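Local coordinates for protein DNA polymerase III subunit beta (Deinococcus radiodurans, PDB 4TRT) that probably encircles DNA as a ring-shaped homodimeric sliding clamp, tethering DNA polymerases and other proteins to it for processive replication, at residues Val241-Ile246 with Pro341-Ala346; Val250-Thr255 with Ala331-Ser336; Ala256-Val261 with Asp322-Ile327. All blocks are in the same frame, centred on the assembly; numbering follows the deposited sequence.

Interaction 1 (Val241-Ile246 with Pro341-Ala346); sequences VIPKDI and PAIFRA
Pro243 packs its ring against Pro341 and Ile343. Followed round the ring, its CB lies 3.8 Å from Pro341 O. Pro243 CG, next along, comes closer to the same oxygen, at 3.5 Å, and also rests on Ile343 CG1 at 3.8 Å. Pro243 CD closes the ring against Ile343 CG1 at 4.0 Å and Pro341 CB at 4.1 Å. The two proline rings cross obliquely, Pro243 CG and CD meeting Pro341 CB. Pro341 O accepts a hydrogen bond from Ser336 OG, and Pro243 CB and CG lie beside it. The loop 241-246 joins strand 224-229 to strand 248-253 and thus connects the central and C-terminal domains of this sliding clamp; here it packs against Pro341 and strand 342-346, with strand 353-357 next in the sheet, where Val356 touches both Ile242 and Pro243. Within the loop, Lys244 folds back as a brace, its NZ donating to Ile242 O at 3.1 Å, tilted 29° from the carbonyl plane. An alanine in place of Pro243 would probably leave Ile343 CG1 and Pro341 CB without their apolar neighbour and the loop backbone freer to turn. Ile343 has CG1 anti to its own carbonyl carbon (chi1 -63°), which sets that atom against the Pro243 ring. Its CD1, anti to CA (chi2 168°), reaches the loop backbone at Pro243 O, 3.6 Å away. The same Ile343 CD1 meets Ile242 CG2 at 4.0 Å.

Interaction 2 (Val250-Thr255 with Ala331-Ser336); sequences VTLPAT and AELLFS
Ala331 and Val250 lose more surface here than any other residue of the two segments. Their strands, 330-335 and 248-253, are antiparallel neighbours in a sheet of the clamp's C-terminal domain, and the latter runs straight into helix 254-265, with Pro253 at the N-cap. Val250 forms a hydrogen-bonded pair with Leu333: Val250 N donates to Leu333 O at 2.9 Å, and Leu333 N returns a nearly straight bond (173° at the hydrogen) to Val250 O at 2.8 Å. Ala331 makes the next such pair, its N donating to Leu252 O at 2.8 Å while its O accepts from Leu252 N. On the same face, Ala331 CB meets Leu252 CD2 (4.2 Å) and Ala254 CB (4.4 Å), packing the first helical turn onto the strand. Leu252 CD2 also touches Leu333 CD1 at 4.1 Å, the side chains crossing at about a right angle. Val250 CG2 meets the Phe335 ring edge at CE2. On the other face Thr251 and Glu332 lie side by side, pointing the same way, Thr251 OG1 3.7 Å from Glu332 CG; the Glu332 carboxylate pairs with Arg345. The four bonds satisfy the inward-facing N-H and C=O groups beside a face of aliphatic side chains, while Thr251 and Glu332 bond to the strands beyond.

Interaction 3 (Ala256-Val261 with Asp322-Ile327); sequences ALKEAV and DALGPI
Lys258 NZ grips two backbone carbonyls of the turn 324-327. It donates to Ile327 O at 2.8 Å, lying 29° off that carbonyl plane, and to Gly325 O at 3.1 Å, where it stands well above the plane, 45° out of it. The weaker geometry of the second bond suggests that Ile327 O is the main anchor. Asp328 adds a long, weak ion pair on the same ammonium. The carbonyls turned to the lysine belong to a type I beta turn that leaves helix 317-324 and is closed by the bond from Ile327 N to Leu324 O, so their partial negative charge probably helps to hold the positive group. Behind NZ, Lys258 CE sits close to Leu324 O at 3.1 Å, so the last carbon of the chain is held within the same cluster of oxygens.

Beyond CG the lysine chain is extended, with CD anti to CA (chi2 176°), and this reach carries the ammonium from helix 254-265 to the turn. Helices 254-265 and 317-324 are the pair of the C-terminal domain, and in sliding clamps of this family each domain presents such a pair toward the central DNA channel, with sheets behind. Along the way Lys258 and Leu324 slide past each other in opposite directions, Lys258 CG meeting Leu324 CB at 4.1 Å.

Deeper in, Leu257 takes over. Its CG is anti to the backbone N, and the branch CD2 beyond it touches Leu324 CD1 at 3.6 Å. The two leucines cross at about a right angle, and Leu257 CD2 also lies 3.9 Å from Leu324 CD2. Beneath this pair the sheets contribute Leu285 against Leu257 and Phe344 against Leu324.

In the fold
All three contacts belong to the C-terminal domain and are nested along the chain: interaction 3 inside the loop closed by interaction 2, and that inside the loop closed by interaction 1. Strands 342-346, 330-335 and 248-253 are neighbours in one antiparallel sheet, so interactions 1 and 2, with centres about 11 Å apart, share it. Helix 254-265 continues from strand 248-253 and carries interaction 3, centred about 10 Å from interaction 2 and 16 Å from interaction 1. Phe344, from strand 342-346, joins helix 317-324 and the turn after it to the sheet. Together they tie interdomain loop and sheet to the helix pair, which in sliding clamps of this family faces the central DNA channel.

Interaction 1 (Val241-Ile246 with Pro341-Ala346)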
# COMPACT_ATOMS: atom_id res chain seq x y z
N VAL A 241 4.64 -34.09 -19.57
CA VAL A 241 5.76 -33.31 -19.02
C VAL A 241 5.94 -33.49 -17.50
O VAL A 241 6.84 -32.87 -16.91
CB VAL A 241 5.65 -31.81 -19.38
CG1 VAL A 241 5.61 -31.61 -20.90
CG2 VAL A 241 4.45 -31.14 -18.72
N ILE A 242 5.10 -34.34 -16.88
CA ILE A 242 5.24 -34.67 -15.45
C ILE A 242 6.20 -35.85 -15.29
O ILE A 242 5.97 -36.92 -15.84
CB ILE A 242 3.88 -35.05 -14.82
CG1 ILE A 242 2.88 -33.91 -14.91
CG2 ILE A 242 4.05 -35.39 -13.34
CD1 ILE A 242 1.51 -34.27 -14.37
N PRO A 243 7.28 -35.66 -14.51
CA PRO A 243 8.27 -36.74 -14.36
C PRO A 243 7.77 -37.88 -13.48
O PRO A 243 7.19 -37.63 -12.43
CB PRO A 243 9.45 -36.02 -13.70
CG PRO A 243 8.83 -34.91 -12.93
CD PRO A 243 7.64 -34.46 -13.73
N LYS A 244 7.97 -39.12 -13.90
CA LYS A 244 7.58 -40.29 -13.09
C LYS A 244 8.78 -41.08 -12.59
O LYS A 244 8.61 -41.93 -11.73
CB LYS A 244 6.63 -41.23 -13.85
CG LYS A 244 5.18 -40.80 -13.87
CD LYS A 244 4.97 -39.55 -14.69
CE LYS A 244 3.49 -39.25 -14.95
NZ LYS A 244 3.33 -38.54 -16.25
N ASP A 245 9.98 -40.82 -13.11
CA ASP A 245 11.19 -41.53 -12.65
C ASP A 245 11.95 -40.68 -11.62
O ASP A 245 12.89 -39.97 -11.95
CB ASP A 245 12.08 -41.89 -13.84
CG ASP A 245 13.26 -42.78 -13.46
OD1 ASP A 245 13.42 -43.11 -12.26
OD2 ASP A 245 14.05 -43.14 -14.35
N ILE A 246 11.52 -40.76 -10.36
CA ILE A 246 12.04 -39.93 -9.29
C ILE A 246 13.25 -40.61 -8.65
O ILE A 246 13.16 -41.79 -8.28
CB ILE A 246 10.95 -39.66 -8.24
CG1 ILE A 246 9.75 -38.97 -8.90
CG2 ILE A 246 11.48 -38.81 -7.08
CD1 ILE A 246 10.09 -37.66 -9.64
N PRO A 341 12.80 -32.47 -15.07
CA PRO A 341 11.84 -31.74 -14.24
C PRO A 341 11.68 -32.31 -12.81
O PRO A 341 12.02 -33.47 -12.54
CB PRO A 341 10.53 -31.82 -15.05
CG PRO A 341 10.97 -32.05 -16.47
CD PRO A 341 12.19 -32.93 -16.34
N ALA A 342 11.20 -31.45 -11.93
CA ALA A 342 10.97 -31.77 -10.53
C ALA A 342 9.51 -31.56 -10.16
O ALA A 342 8.82 -30.79 -10.82
CB ALA A 342 11.85 -30.90 -9.65
N ILE A 343 9.06 -32.23 -9.10
CA ILE A 343 7.71 -32.02 -8.56
C ILE A 343 7.85 -31.44 -7.15
O ILE A 343 8.64 -31.96 -6.35
CB ILE A 343 6.90 -33.33 -8.52
CG1 ILE A 343 6.67 -33.89 -9.93
CG2 ILE A 343 5.56 -33.12 -7.83
CD1 ILE A 343 6.14 -35.31 -9.92
N PHE A 344 7.13 -30.35 -6.88
CA PHE A 344 7.01 -29.80 -5.54
C PHE A 344 5.56 -29.98 -5.09
O PHE A 344 4.62 -29.68 -5.83
CB PHE A 344 7.36 -28.30 -5.47
CG PHE A 344 8.76 -27.94 -5.91
CD1 PHE A 344 9.74 -28.90 -6.13
CD2 PHE A 344 9.10 -26.60 -6.03
CE1 PHE A 344 11.00 -28.54 -6.52
CE2 PHE A 344 10.38 -26.22 -6.39
CZ PHE A 344 11.33 -27.19 -6.66
N ARG A 345 5.37 -30.51 -3.89
CA ARG A 345 4.03 -30.71 -3.34
C ARG A 345 4.08 -30.73 -1.80
O ARG A 345 5.16 -30.69 -1.22
CB ARG A 345 3.44 -32.01 -3.89
CG ARG A 345 4.24 -33.25 -3.58
CD ARG A 345 3.65 -34.51 -4.19
NE ARG A 345 4.14 -35.65 -3.44
CZ ARG A 345 3.78 -36.91 -3.63
NH1 ARG A 345 2.91 -37.24 -4.59
NH2 ARG A 345 4.29 -37.85 -2.84
N ALA A 346 2.91 -30.75 -1.16
CA ALA A 346 2.82 -31.02 0.29
C ALA A 346 3.05 -32.51 0.55
O ALA A 346 2.91 -33.32 -0.36
CB ALA A 346 1.49 -30.56 0.87

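Interaction 2 (Val250-Thr255 with Ala331-Ser336)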
# COMPACT_ATOMS: atom_id res chain seq x y z
N VAL A 250 13.20 -35.05 -1.07
CA VAL A 250 13.64 -34.24 0.04
C VAL A 250 12.38 -33.71 0.72
O VAL A 250 11.46 -33.26 0.04
CB VAL A 250 14.54 -33.07 -0.43
CG1 VAL A 250 14.80 -32.08 0.70
CG2 VAL A 250 15.86 -33.61 -0.97
N THR A 251 12.34 -33.79 2.05
CA THR A 251 11.21 -33.30 2.79
C THR A 251 11.74 -32.28 3.81
O THR A 251 12.74 -32.55 4.49
CB THR A 251 10.52 -34.49 3.50
OG1 THR A 251 10.01 -35.40 2.51
CG2 THR A 251 9.42 -34.01 4.36
N LEU A 252 11.07 -31.14 3.94
CA LEU A 252 11.51 -30.09 4.85
C LEU A 252 10.38 -29.10 5.11
O LEU A 252 9.39 -29.09 4.37
CB LEU A 252 12.74 -29.37 4.28
CG LEU A 252 12.53 -28.44 3.09
CD1 LEU A 252 13.86 -27.80 2.74
CD2 LEU A 252 11.95 -29.13 1.85
N PRO A 253 10.53 -28.26 6.13
CA PRO A 253 9.50 -27.27 6.44
C PRO A 253 9.31 -26.27 5.32
O PRO A 253 10.29 -25.71 4.82
CB PRO A 253 10.04 -26.58 7.69
CG PRO A 253 11.02 -27.54 8.28
CD PRO A 253 11.64 -28.21 7.11
N ALA A 254 8.06 -26.07 4.90
CA ALA A 254 7.75 -25.21 3.77
C ALA A 254 8.19 -23.78 4.03
O ALA A 254 8.72 -23.12 3.13
CB ALA A 254 6.27 -25.25 3.49
N THR A 255 7.95 -23.29 5.24
CA THR A 255 8.20 -21.87 5.52
C THR A 255 9.69 -21.59 5.51
O THR A 255 10.12 -20.56 4.94
CB THR A 255 7.60 -21.44 6.86
OG1 THR A 255 6.17 -21.51 6.77
CG2 THR A 255 8.04 -20.03 7.25
N ALA A 331 7.11 -29.36 2.85
CA ALA A 331 7.20 -29.55 1.42
C ALA A 331 7.92 -30.86 1.11
O ALA A 331 8.82 -31.25 1.84
CB ALA A 331 7.92 -28.37 0.78
N GLU A 332 7.51 -31.49 0.02
CA GLU A 332 8.15 -32.66 -0.54
C GLU A 332 8.66 -32.26 -1.92
O GLU A 332 7.89 -31.79 -2.75
CB GLU A 332 7.11 -33.77 -0.68
CG GLU A 332 7.55 -35.15 -0.26
CD GLU A 332 6.36 -36.11 -0.19
OE1 GLU A 332 5.79 -36.39 -1.25
OE2 GLU A 332 6.00 -36.58 0.91
N LEU A 333 9.95 -32.41 -2.14
CA LEU A 333 10.56 -32.08 -3.44
C LEU A 333 11.02 -33.39 -4.06
O LEU A 333 11.82 -34.11 -3.46
CB LEU A 333 11.77 -31.14 -3.26
CG LEU A 333 11.65 -30.01 -2.24
CD1 LEU A 333 12.95 -29.24 -2.15
CD2 LEU A 333 10.46 -29.11 -2.57
N LEU A 334 10.52 -33.68 -5.26
CA LEU A 334 10.83 -34.91 -5.95
C LEU A 334 11.61 -34.58 -7.22
O LEU A 334 11.09 -33.90 -8.12
CB LEU A 334 9.55 -35.63 -6.31
CG LEU A 334 8.53 -35.90 -5.20
CD1 LEU A 334 7.28 -36.50 -5.85
CD2 LEU A 334 9.09 -36.83 -4.15
N PHE A 335 12.84 -35.08 -7.30
CA PHE A 335 13.75 -34.75 -8.39
C PHE A 335 13.96 -35.96 -9.29
O PHE A 335 14.15 -37.08 -8.80
CB PHE A 335 15.10 -34.32 -7.82
CG PHE A 335 15.02 -33.11 -6.96
CD1 PHE A 335 14.71 -31.87 -7.51
CD2 PHE A 335 15.25 -33.20 -5.59
CE1 PHE A 335 14.66 -30.74 -6.71
CE2 PHE A 335 15.18 -32.08 -4.79
CZ PHE A 335 14.89 -30.85 -5.36
N SER A 336 13.89 -35.73 -10.60
CA SER A 336 14.09 -36.80 -11.56
C SER A 336 15.53 -36.82 -12.08
O SER A 336 15.91 -37.74 -12.78
CB SER A 336 13.10 -36.70 -12.71
OG SER A 336 13.28 -35.52 -13.48

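Interaction 3 (Ala256-Val261 with Asp322-Ile327)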
# COMPACT_ATOMS: atom_id res chain seq x y z
N ALA A 256 10.47 -22.50 6.09
CA ALA A 256 11.93 -22.33 6.06
C ALA A 256 12.45 -22.30 4.62
O ALA A 256 13.28 -21.45 4.27
CB ALA A 256 12.64 -23.40 6.89
N LEU A 257 11.92 -23.18 3.76
CA LEU A 257 12.36 -23.22 2.37
C LEU A 257 11.98 -21.95 1.62
O LEU A 257 12.80 -21.41 0.86
CB LEU A 257 11.82 -24.46 1.64
CG LEU A 257 12.12 -24.58 0.16
CD1 LEU A 257 13.63 -24.70 -0.11
CD2 LEU A 257 11.34 -25.75 -0.43
N LYS A 258 10.76 -21.47 1.83
CA LYS A 258 10.31 -20.24 1.16
C LYS A 258 11.15 -19.06 1.56
O LYS A 258 11.56 -18.28 0.72
CB LYS A 258 8.86 -19.93 1.49
CG LYS A 258 7.87 -20.93 0.90
CD LYS A 258 6.45 -20.59 1.36
CE LYS A 258 5.52 -21.73 1.06
NZ LYS A 258 4.10 -21.37 1.35
N GLU A 259 11.42 -18.94 2.86
CA GLU A 259 12.18 -17.83 3.38
C GLU A 259 13.65 -17.91 2.90
O GLU A 259 14.26 -16.88 2.64
CB GLU A 259 12.05 -17.76 4.90
CG GLU A 259 10.64 -17.36 5.33
CD GLU A 259 10.40 -17.29 6.83
OE1 GLU A 259 11.26 -17.74 7.61
OE2 GLU A 259 9.34 -16.79 7.24
N ALA A 260 14.19 -19.12 2.76
CA ALA A 260 15.54 -19.30 2.29
C ALA A 260 15.68 -18.95 0.80
O ALA A 260 16.64 -18.30 0.42
CB ALA A 260 16.03 -20.71 2.57
N VAL A 261 14.70 -19.37 -0.03
CA VAL A 261 14.74 -19.07 -1.46
C VAL A 261 14.62 -17.58 -1.64
O VAL A 261 15.40 -16.95 -2.39
CB VAL A 261 13.65 -19.83 -2.23
CG1 VAL A 261 13.49 -19.31 -3.65
CG2 VAL A 261 13.98 -21.34 -2.27
N ASP A 322 6.71 -19.17 -6.78
CA ASP A 322 5.36 -19.39 -7.34
C ASP A 322 4.89 -20.80 -6.99
O ASP A 322 3.77 -20.99 -6.52
CB ASP A 322 5.35 -19.30 -8.87
CG ASP A 322 5.48 -17.88 -9.40
OD1 ASP A 322 5.25 -16.90 -8.68
OD2 ASP A 322 5.79 -17.77 -10.61
N ALA A 323 5.74 -21.79 -7.27
CA ALA A 323 5.38 -23.20 -7.11
C ALA A 323 5.16 -23.58 -5.64
O ALA A 323 4.27 -24.37 -5.33
CB ALA A 323 6.44 -24.10 -7.74
N LEU A 324 5.97 -23.02 -4.74
CA LEU A 324 5.86 -23.29 -3.31
C LEU A 324 4.70 -22.60 -2.62
O LEU A 324 4.29 -23.01 -1.52
CB LEU A 324 7.15 -22.92 -2.58
CG LEU A 324 8.36 -23.77 -2.94
CD1 LEU A 324 9.57 -23.19 -2.24
CD2 LEU A 324 8.12 -25.22 -2.55
N GLY A 325 4.20 -21.52 -3.23
CA GLY A 325 3.20 -20.66 -2.61
C GLY A 325 2.07 -21.40 -1.91
O GLY A 325 1.82 -21.16 -0.74
N PRO A 326 1.38 -22.29 -2.63
CA PRO A 326 0.26 -23.06 -2.05
C PRO A 326 0.65 -24.18 -1.06
O PRO A 326 -0.22 -24.82 -0.52
CB PRO A 326 -0.41 -23.68 -3.28
CG PRO A 326 0.02 -22.83 -4.43
CD PRO A 326 1.43 -22.46 -4.10
N ILE A 327 1.94 -24.42 -0.85
CA ILE A 327 2.39 -25.48 0.05
C ILE A 327 2.62 -24.94 1.46
O ILE A 327 3.42 -24.04 1.66
CB ILE A 327 3.68 -26.16 -0.46
CG1 ILE A 327 3.44 -26.79 -1.83
CG2 ILE A 327 4.15 -27.21 0.55
CD1 ILE A 327 4.67 -27.32 -2.55